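Local coordinates for DUF5751 domain-containing protein (Sulfolobus tokodaii, PDB 2RBG), which is of unknown function but adopts a compact alpha/beta fold, built round a parallel five-stranded sheet, and pairs with a second copy of itself, at residues G89-S103 / I113-S126. Residues are numbered along the deposited sequence; the frame is centred on the assembly and turned at random.
Sequences GLLVYCDDENKVFMS and IKRNLIKDFCRKLS
K99 NZ is gripped from several sides: it gives a bond of 2.7 Å to L125 O, from above the carbonyl plane, and another to a water that bridges to R123 O, while D96 OD1 adds a longer salt bridge. D96 also meets K84 of the second subunit. The lysine CD passes C122 O at 3.5 Å, and the bend beyond it (chi3 59°) turns CE and NZ toward L125 O. Strands 89-94 and 117-121, the latter outermost in the chain's sheet, pair in parallel as its last beta-alpha-beta crossover, I118 N bonding to L90 O at 2.8 Å, with a beta bulge between L90 and L91. The disulfide C94 SG–C122 SG (2.0 Å, chi3 90°) joins the end of strand 89-94 to the residue following strand 117-121, with CG of M102, a selenomethionine, against C122 SG at 3.7 Å. D120 lies alongside V92; its OD1 accepts from R123 N in an Asx motif, and OD2 takes R123 NE at 2.8 Å from above the carboxylate plane. An alanine in place of D120 is likely to leave the R123 guanidinium without this carboxylate mate and the turn without its Asx bond. Disulfide and backbone bonds thus join the strands, while K99 ties the start of helix 99-107 to the C-terminal tail.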
# COMPACT_ATOMS: atom_id res chain seq x y z
N GLY A 89 2.07 -17.91 2.84
CA GLY A 89 2.16 -16.47 2.62
C GLY A 89 0.75 -15.93 2.53
O GLY A 89 -0.18 -16.69 2.27
N LEU A 90 0.59 -14.62 2.72
CA LEU A 90 -0.74 -14.02 2.68
C LEU A 90 -0.83 -12.75 1.84
O LEU A 90 0.03 -11.87 1.95
CB LEU A 90 -1.20 -13.70 4.10
CG LEU A 90 -2.53 -12.96 4.26
CD1 LEU A 90 -3.68 -13.86 3.80
CD2 LEU A 90 -2.73 -12.56 5.71
N LEU A 91 -1.86 -12.66 1.01
CA LEU A 91 -2.13 -11.49 0.18
C LEU A 91 -3.57 -11.08 0.46
O LEU A 91 -4.47 -11.93 0.47
CB LEU A 91 -1.96 -11.82 -1.31
CG LEU A 91 -0.52 -12.04 -1.78
CD1 LEU A 91 -0.52 -12.50 -3.24
CD2 LEU A 91 0.27 -10.73 -1.63
N VAL A 92 -3.78 -9.79 0.70
CA VAL A 92 -5.12 -9.29 1.02
C VAL A 92 -5.53 -8.13 0.11
O VAL A 92 -4.77 -7.17 -0.05
CB VAL A 92 -5.19 -8.81 2.49
CG1 VAL A 92 -6.54 -8.18 2.78
CG2 VAL A 92 -4.94 -9.99 3.43
N TYR A 93 -6.73 -8.21 -0.45
CA TYR A 93 -7.24 -7.16 -1.34
C TYR A 93 -8.70 -6.82 -1.09
O TYR A 93 -9.53 -7.71 -0.87
CB TYR A 93 -7.12 -7.59 -2.80
CG TYR A 93 -5.75 -8.04 -3.21
CD1 TYR A 93 -4.81 -7.14 -3.71
CD2 TYR A 93 -5.38 -9.38 -3.08
CE1 TYR A 93 -3.53 -7.57 -4.07
CE2 TYR A 93 -4.11 -9.81 -3.43
CZ TYR A 93 -3.19 -8.90 -3.93
OH TYR A 93 -1.94 -9.34 -4.29
N CYS A 94 -9.02 -5.54 -1.14
CA CYS A 94 -10.39 -5.08 -0.97
C CYS A 94 -10.52 -3.66 -1.47
O CYS A 94 -9.52 -3.00 -1.75
CB CYS A 94 -10.80 -5.12 0.51
SG CYS A 94 -10.25 -3.69 1.51
N ASP A 95 -11.76 -3.20 -1.63
CA ASP A 95 -12.01 -1.81 -2.01
C ASP A 95 -12.74 -1.20 -0.81
O ASP A 95 -13.07 -1.92 0.14
CB ASP A 95 -12.84 -1.68 -3.30
CG ASP A 95 -13.98 -2.68 -3.39
OD1 ASP A 95 -14.46 -3.17 -2.35
OD2 ASP A 95 -14.42 -2.95 -4.53
N ASP A 96 -12.97 0.10 -0.83
CA ASP A 96 -13.63 0.76 0.30
C ASP A 96 -14.94 0.13 0.74
O ASP A 96 -15.21 0.01 1.94
CB ASP A 96 -13.87 2.24 -0.01
CG ASP A 96 -12.59 3.04 -0.01
OD1 ASP A 96 -11.80 2.90 0.95
OD2 ASP A 96 -12.38 3.83 -0.95
N GLU A 97 -15.77 -0.27 -0.22
CA GLU A 97 -17.06 -0.88 0.08
C GLU A 97 -16.95 -2.18 0.86
O GLU A 97 -17.90 -2.60 1.52
CB GLU A 97 -17.84 -1.13 -1.21
CG GLU A 97 -18.32 0.14 -1.92
CD GLU A 97 -17.18 1.07 -2.28
OE1 GLU A 97 -16.21 0.61 -2.91
OE2 GLU A 97 -17.26 2.27 -1.93
N ASN A 98 -15.78 -2.82 0.80
CA ASN A 98 -15.59 -4.10 1.48
C ASN A 98 -14.45 -4.10 2.50
O ASN A 98 -14.07 -5.16 3.00
CB ASN A 98 -15.35 -5.20 0.45
CG ASN A 98 -16.52 -5.39 -0.48
OD1 ASN A 98 -17.56 -5.93 -0.08
ND2 ASN A 98 -16.38 -4.96 -1.73
N LYS A 99 -13.93 -2.92 2.83
CA LYS A 99 -12.82 -2.81 3.77
C LYS A 99 -13.16 -3.28 5.19
O LYS A 99 -12.36 -3.97 5.82
CB LYS A 99 -12.30 -1.38 3.80
CG LYS A 99 -11.11 -1.18 4.72
CD LYS A 99 -10.43 0.17 4.48
CE LYS A 99 -11.39 1.33 4.70
NZ LYS A 99 -10.76 2.63 4.37
N VAL A 100 -14.33 -2.90 5.70
CA VAL A 100 -14.72 -3.32 7.04
C VAL A 100 -14.84 -4.84 7.08
O VAL A 100 -14.36 -5.49 8.00
CB VAL A 100 -16.08 -2.70 7.45
CG1 VAL A 100 -16.53 -3.26 8.79
CG2 VAL A 100 -15.95 -1.18 7.53
N PHE A 101 -15.48 -5.39 6.05
CA PHE A 101 -15.66 -6.84 5.95
C PHE A 101 -14.31 -7.56 5.91
O PHE A 101 -14.04 -8.43 6.74
CB PHE A 101 -16.45 -7.18 4.70
CG PHE A 101 -16.58 -8.65 4.44
CD1 PHE A 101 -17.29 -9.46 5.32
CD2 PHE A 101 -16.00 -9.22 3.32
CE1 PHE A 101 -17.42 -10.83 5.08
CE2 PHE A 101 -16.12 -10.59 3.07
CZ PHE A 101 -16.83 -11.39 3.96
N MSE A 102 -13.47 -7.21 4.94
CA MSE A 102 -12.17 -7.86 4.81
C MSE A 102 -11.29 -7.68 6.04
O MSE A 102 -10.58 -8.60 6.44
CB MSE A 102 -11.44 -7.34 3.57
CG MSE A 102 -10.07 -7.97 3.35
SE MSE A 102 -10.14 -9.91 3.27
CE MSE A 102 -10.90 -10.08 1.53
N SER A 103 -11.33 -6.49 6.64
CA SER A 103 -10.51 -6.23 7.83
C SER A 103 -10.87 -7.19 8.96
O SER A 103 -9.99 -7.65 9.69
CB SER A 103 -10.70 -4.79 8.30
OG SER A 103 -10.16 -3.88 7.36
N ILE A 113 -0.40 -17.07 9.85
CA ILE A 113 -0.73 -16.59 8.52
C ILE A 113 -0.63 -15.07 8.44
O ILE A 113 -0.06 -14.52 7.50
CB ILE A 113 -2.15 -17.04 8.10
CG1 ILE A 113 -2.19 -18.57 8.03
CG2 ILE A 113 -2.51 -16.43 6.75
CD1 ILE A 113 -3.51 -19.14 7.55
N LYS A 114 -1.17 -14.39 9.45
CA LYS A 114 -1.11 -12.93 9.48
C LYS A 114 0.32 -12.42 9.54
O LYS A 114 0.62 -11.33 9.04
CB LYS A 114 -1.90 -12.39 10.67
CG LYS A 114 -3.40 -12.60 10.56
CD LYS A 114 -4.16 -11.93 11.69
CE LYS A 114 -3.96 -12.64 13.01
NZ LYS A 114 -4.83 -12.08 14.08
N ARG A 115 1.21 -13.20 10.14
CA ARG A 115 2.60 -12.79 10.27
C ARG A 115 3.38 -12.86 8.96
O ARG A 115 4.48 -12.33 8.86
CB ARG A 115 3.30 -13.61 11.35
CG ARG A 115 2.59 -13.56 12.69
CD ARG A 115 3.53 -13.72 13.86
NE ARG A 115 2.80 -13.70 15.13
CZ ARG A 115 3.36 -13.56 16.32
NH1 ARG A 115 4.68 -13.43 16.43
NH2 ARG A 115 2.61 -13.57 17.42
N ASN A 116 2.81 -13.52 7.96
CA ASN A 116 3.47 -13.62 6.66
C ASN A 116 2.72 -12.84 5.59
O ASN A 116 2.62 -13.27 4.45
CB ASN A 116 3.61 -15.09 6.24
CG ASN A 116 4.66 -15.82 7.05
OD1 ASN A 116 4.40 -16.29 8.16
ND2 ASN A 116 5.87 -15.89 6.51
N LEU A 117 2.20 -11.68 5.99
CA LEU A 117 1.47 -10.81 5.08
C LEU A 117 2.48 -10.21 4.09
O LEU A 117 3.39 -9.49 4.49
CB LEU A 117 0.78 -9.70 5.87
CG LEU A 117 0.05 -8.60 5.09
CD1 LEU A 117 -1.10 -9.21 4.30
CD2 LEU A 117 -0.47 -7.55 6.07
N ILE A 118 2.30 -10.52 2.81
CA ILE A 118 3.20 -10.04 1.76
C ILE A 118 2.77 -8.69 1.21
O ILE A 118 3.60 -7.81 0.99
CB ILE A 118 3.26 -11.05 0.60
CG1 ILE A 118 3.80 -12.39 1.10
CG2 ILE A 118 4.14 -10.50 -0.53
CD1 ILE A 118 3.74 -13.50 0.07
N LYS A 119 1.48 -8.55 0.96
CA LYS A 119 0.94 -7.30 0.43
C LYS A 119 -0.51 -7.18 0.87
O LYS A 119 -1.26 -8.15 0.83
CB LYS A 119 1.00 -7.29 -1.11
CG LYS A 119 0.31 -6.08 -1.77
CD LYS A 119 0.98 -4.76 -1.42
CE LYS A 119 0.27 -3.56 -2.07
NZ LYS A 119 0.45 -3.51 -3.55
N ASP A 120 -0.87 -5.99 1.33
CA ASP A 120 -2.23 -5.72 1.76
C ASP A 120 -2.70 -4.47 1.03
O ASP A 120 -2.32 -3.36 1.39
CB ASP A 120 -2.27 -5.48 3.28
CG ASP A 120 -3.68 -5.31 3.81
OD1 ASP A 120 -4.45 -4.49 3.25
OD2 ASP A 120 -4.03 -5.98 4.80
N PHE A 121 -3.49 -4.65 -0.02
CA PHE A 121 -4.03 -3.51 -0.75
C PHE A 121 -5.46 -3.47 -0.23
O PHE A 121 -6.39 -3.90 -0.91
CB PHE A 121 -4.04 -3.75 -2.25
CG PHE A 121 -4.35 -2.52 -3.05
CD1 PHE A 121 -3.35 -1.61 -3.37
CD2 PHE A 121 -5.65 -2.25 -3.46
CE1 PHE A 121 -3.64 -0.44 -4.07
CE2 PHE A 121 -5.95 -1.09 -4.16
CZ PHE A 121 -4.94 -0.18 -4.47
N CYS A 122 -5.62 -2.96 0.99
CA CYS A 122 -6.93 -2.91 1.59
C CYS A 122 -7.03 -2.01 2.82
O CYS A 122 -7.60 -0.92 2.76
CB CYS A 122 -7.35 -4.34 1.96
SG CYS A 122 -8.93 -4.47 2.84
N ARG A 123 -6.46 -2.46 3.93
CA ARG A 123 -6.54 -1.71 5.18
C ARG A 123 -5.96 -0.29 5.19
O ARG A 123 -6.46 0.56 5.93
CB ARG A 123 -5.93 -2.55 6.31
CG ARG A 123 -6.81 -3.75 6.66
CD ARG A 123 -6.21 -4.61 7.75
NE ARG A 123 -4.98 -5.26 7.32
CZ ARG A 123 -4.24 -6.05 8.08
NH1 ARG A 123 -4.60 -6.30 9.33
NH2 ARG A 123 -3.13 -6.59 7.60
N LYS A 124 -4.94 -0.02 4.39
CA LYS A 124 -4.36 1.32 4.36
C LYS A 124 -5.09 2.25 3.39
O LYS A 124 -4.73 3.42 3.26
CB LYS A 124 -2.87 1.28 4.00
CG LYS A 124 -1.94 0.82 5.14
CD LYS A 124 -0.48 0.89 4.71
CE LYS A 124 0.48 0.50 5.84
NZ LYS A 124 1.92 0.65 5.43
N LEU A 125 -6.10 1.74 2.69
CA LEU A 125 -6.86 2.58 1.75
C LEU A 125 -7.68 3.60 2.52
O LEU A 125 -8.30 3.28 3.53
CB LEU A 125 -7.79 1.72 0.90
CG LEU A 125 -7.16 0.84 -0.18
CD1 LEU A 125 -8.23 -0.08 -0.75
CD2 LEU A 125 -6.56 1.72 -1.28
N SER A 126 -7.68 4.84 2.04
CA SER A 126 -8.44 5.91 2.67
C SER A 126 -9.86 6.00 2.11
O SER A 126 -10.73 6.55 2.81
CB SER A 126 -7.72 7.25 2.50
OG SER A 126 -7.56 7.59 1.13
O HOH W 1 -8.78 2.38 6.12